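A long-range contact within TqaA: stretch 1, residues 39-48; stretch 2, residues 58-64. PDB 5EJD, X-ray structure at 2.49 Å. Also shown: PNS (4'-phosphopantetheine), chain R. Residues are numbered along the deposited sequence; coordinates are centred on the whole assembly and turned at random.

Stretch 1 39-48: HSIDAMKASA
Stretch 2 58-64: GVADIFD

Two helices of one chain pack through a small apolar patch, with no hydrogen bond between them, beside the serine that carries the 4'-phosphopantetheine arm. Helix 40-48 and helix 59-64 approach to 9.2 Å between axes, their N-to-C directions 119° apart, and together bury 311 Å². The register is set by Ala43 CA to Val59 CA at 5.5 Å and Ser47 CA to Gly58 CA at 5.4 Å, so the start of the second helix lies against the middle and later part of the first.

Both helices have regular backbone angles, phi near -60° and psi near -40°. In the first, i to i+4 bonds run from Ala43 N to His39 O (2.9 Å) through Ala48 N to Met44 O (3.1 Å). His39, in an extended conformation (-133/-169, chi1 p), is its N-cap: ND1 accepts a weak bond from Ile41 N at 3.2 Å, while His39 N donates to Asp42 OD2 at 3.0 Å. Gly58 (-109/180) occupies the N-cap position of the second helix, and its N donates to Asp61 OD2 at 2.7 Å; Phe63 N reaches Val59 O at 3.2 Å.

Ala43 is the buried centre. Its CB points toward the second stretch and meets Val59 CG1 at 3.9 Å and Ile62 CD1 at 3.8 Å; its short methyl suits the close backbone approach here. Val59 (chi1 t) points sideways and spreads its two methyls along the first helix, CG1 at Ala43 and CG2 at 3.6 Å from Met44 CA and 4.0 Å from Met44 CB. Met44 otherwise turns away, with chi1 off-well at 109°. Ile62 (m, t) points toward the first helix and extends CD1 to 3.6 Å from Ala43 O and 4.2 Å from Ala46 CB, so the longer chain spans the gap one turn away from Gly58.

At the Gly58 end, Ser47 (chi1 t) places OG 3.7 Å from Gly58 CA; this OG also hydrogen-bonds just outside the stretches. At the other end, Phe63 (chi1 m, chi2 -96°) points sideways from CA but brings its ring tip nearer, CZ lying 3.5 Å from Ser40 OG. That oxygen sits at the ring edge, near its plane, as does PNS O26. Ser40 (chi1 m) is buried, its OG covalently bonded to PNS P24 at 1.6 Å, and its backbone N donates to PNS O23 at 3.0 Å, anchoring the phosphate at the helix start.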

# COMPACT_ATOMS: atom_id res chain seq x y z
N HIS B 39 -3.66 8.12 12.95
CA HIS B 39 -2.31 7.70 12.64
C HIS B 39 -1.86 8.24 11.27
O HIS B 39 -2.49 9.13 10.71
CB HIS B 39 -2.16 6.18 12.75
CG HIS B 39 -3.13 5.42 11.92
ND1 HIS B 39 -3.43 5.78 10.62
CD2 HIS B 39 -3.88 4.34 12.21
CE1 HIS B 39 -4.36 4.96 10.15
NE2 HIS B 39 -4.63 4.07 11.09
N SER B 40 -0.74 7.74 10.76
CA SER B 40 -0.09 8.30 9.60
C SER B 40 -1.03 8.30 8.39
O SER B 40 -1.00 9.22 7.62
CB SER B 40 1.19 7.54 9.26
OG SER B 40 2.06 7.39 10.37
N ILE B 41 -1.82 7.25 8.21
CA ILE B 41 -2.70 7.15 7.07
C ILE B 41 -3.88 8.09 7.16
O ILE B 41 -4.24 8.72 6.17
CB ILE B 41 -3.07 5.70 6.79
CG1 ILE B 41 -1.82 5.10 6.19
CG2 ILE B 41 -4.24 5.61 5.83
CD1 ILE B 41 -1.94 3.76 5.56
N ASP B 42 -4.41 8.27 8.36
CA ASP B 42 -5.42 9.28 8.58
C ASP B 42 -4.88 10.64 8.27
O ASP B 42 -5.59 11.53 7.76
CB ASP B 42 -5.92 9.23 10.03
CG ASP B 42 -6.49 7.85 10.41
OD1 ASP B 42 -7.35 7.32 9.66
OD2 ASP B 42 -6.06 7.27 11.44
N ALA B 43 -3.63 10.85 8.63
CA ALA B 43 -2.98 12.17 8.41
C ALA B 43 -2.86 12.44 6.92
O ALA B 43 -3.12 13.53 6.46
CB ALA B 43 -1.62 12.21 9.07
N MET B 44 -2.50 11.41 6.18
CA MET B 44 -2.45 11.52 4.72
C MET B 44 -3.83 11.92 4.16
O MET B 44 -3.91 12.86 3.38
CB MET B 44 -1.90 10.23 4.09
CG MET B 44 -2.75 9.25 3.30
SD MET B 44 -3.01 9.81 1.72
CE MET B 44 -4.69 9.87 1.57
N LYS B 45 -4.90 11.28 4.62
CA LYS B 45 -6.24 11.65 4.16
C LYS B 45 -6.66 13.06 4.58
O LYS B 45 -7.24 13.79 3.78
CB LYS B 45 -7.27 10.66 4.64
CG LYS B 45 -6.94 9.25 4.20
CD LYS B 45 -8.14 8.32 4.25
CE LYS B 45 -7.90 7.16 5.20
NZ LYS B 45 -8.40 5.89 4.63
N ALA B 46 -6.29 13.45 5.78
CA ALA B 46 -6.60 14.78 6.27
C ALA B 46 -5.93 15.82 5.40
O ALA B 46 -6.54 16.79 5.00
CB ALA B 46 -6.15 14.95 7.72
N SER B 47 -4.67 15.60 5.12
CA SER B 47 -3.93 16.48 4.24
C SER B 47 -4.58 16.62 2.86
O SER B 47 -4.64 17.71 2.31
CB SER B 47 -2.51 15.99 4.13
OG SER B 47 -1.87 16.71 3.11
N ALA B 48 -5.04 15.51 2.28
CA ALA B 48 -5.69 15.57 0.98
C ALA B 48 -7.04 16.32 1.03
O ALA B 48 -7.36 17.06 0.13
CB ALA B 48 -5.90 14.18 0.43
N GLY B 58 0.93 19.30 4.92
CA GLY B 58 1.26 17.90 4.65
C GLY B 58 1.25 17.08 5.91
O GLY B 58 0.98 17.57 7.01
N VAL B 59 1.54 15.80 5.73
CA VAL B 59 1.55 14.89 6.85
C VAL B 59 2.58 15.32 7.91
O VAL B 59 2.35 15.14 9.10
CB VAL B 59 1.82 13.46 6.39
CG1 VAL B 59 1.94 12.50 7.55
CG2 VAL B 59 0.73 12.99 5.45
N ALA B 60 3.72 15.84 7.49
CA ALA B 60 4.76 16.23 8.45
C ALA B 60 4.26 17.33 9.38
O ALA B 60 4.57 17.35 10.57
CB ALA B 60 6.02 16.66 7.72
N ASP B 61 3.46 18.24 8.84
CA ASP B 61 2.90 19.33 9.62
C ASP B 61 2.02 18.80 10.73
O ASP B 61 2.01 19.35 11.81
CB ASP B 61 2.11 20.28 8.71
CG ASP B 61 2.97 20.91 7.58
OD1 ASP B 61 4.08 21.40 7.89
OD2 ASP B 61 2.54 20.91 6.39
N ILE B 62 1.31 17.71 10.48
CA ILE B 62 0.46 17.11 11.48
C ILE B 62 1.30 16.43 12.57
O ILE B 62 0.96 16.51 13.75
CB ILE B 62 -0.50 16.11 10.87
CG1 ILE B 62 -1.40 16.83 9.86
CG2 ILE B 62 -1.34 15.42 11.92
CD1 ILE B 62 -2.31 15.93 9.05
N PHE B 63 2.42 15.80 12.22
CA PHE B 63 3.33 15.28 13.28
C PHE B 63 3.99 16.41 14.11
O PHE B 63 4.22 16.23 15.30
CB PHE B 63 4.42 14.37 12.71
CG PHE B 63 3.98 12.97 12.43
CD1 PHE B 63 4.18 11.97 13.36
CD2 PHE B 63 3.37 12.65 11.21
CE1 PHE B 63 3.77 10.67 13.10
CE2 PHE B 63 2.97 11.37 10.95
CZ PHE B 63 3.17 10.37 11.89
N ASP B 64 4.35 17.53 13.46
CA ASP B 64 5.03 18.66 14.14
C ASP B 64 4.06 19.49 14.95
O ASP B 64 4.38 19.91 16.03
CB ASP B 64 5.72 19.57 13.13
CG ASP B 64 6.90 18.89 12.42
OD1 ASP B 64 7.45 17.89 12.94
OD2 ASP B 64 7.29 19.39 11.33
O23 PNS R . 1.09 5.69 11.86
P24 PNS R . 2.35 6.00 11.08
O26 PNS R . 3.54 6.34 11.88
O27 PNS R . 2.54 5.02 9.79
C28 PNS R . 3.69 4.83 8.98
C29 PNS R . 3.50 3.83 7.75
C30 PNS R . 3.54 2.65 8.66
C31 PNS R . 4.80 4.39 7.13
C32 PNS R . 2.13 4.27 7.16
O33 PNS R . 2.15 5.73 6.91
C34 PNS R . 2.07 3.64 5.78
O35 PNS R . 2.57 4.22 4.81
N36 PNS R . 1.73 2.49 5.30
C37 PNS R . 1.17 1.33 5.81
C38 PNS R . 0.08 0.81 4.89
C39 PNS R . 0.47 -0.05 3.72
O40 PNS R . 0.96 0.47 2.76
N41 PNS R . 0.15 -1.34 3.80
C42 PNS R . 0.44 -2.32 2.79
C43 PNS R . -0.31 -2.06 1.51
S44 PNS R . -0.89 -3.62 0.80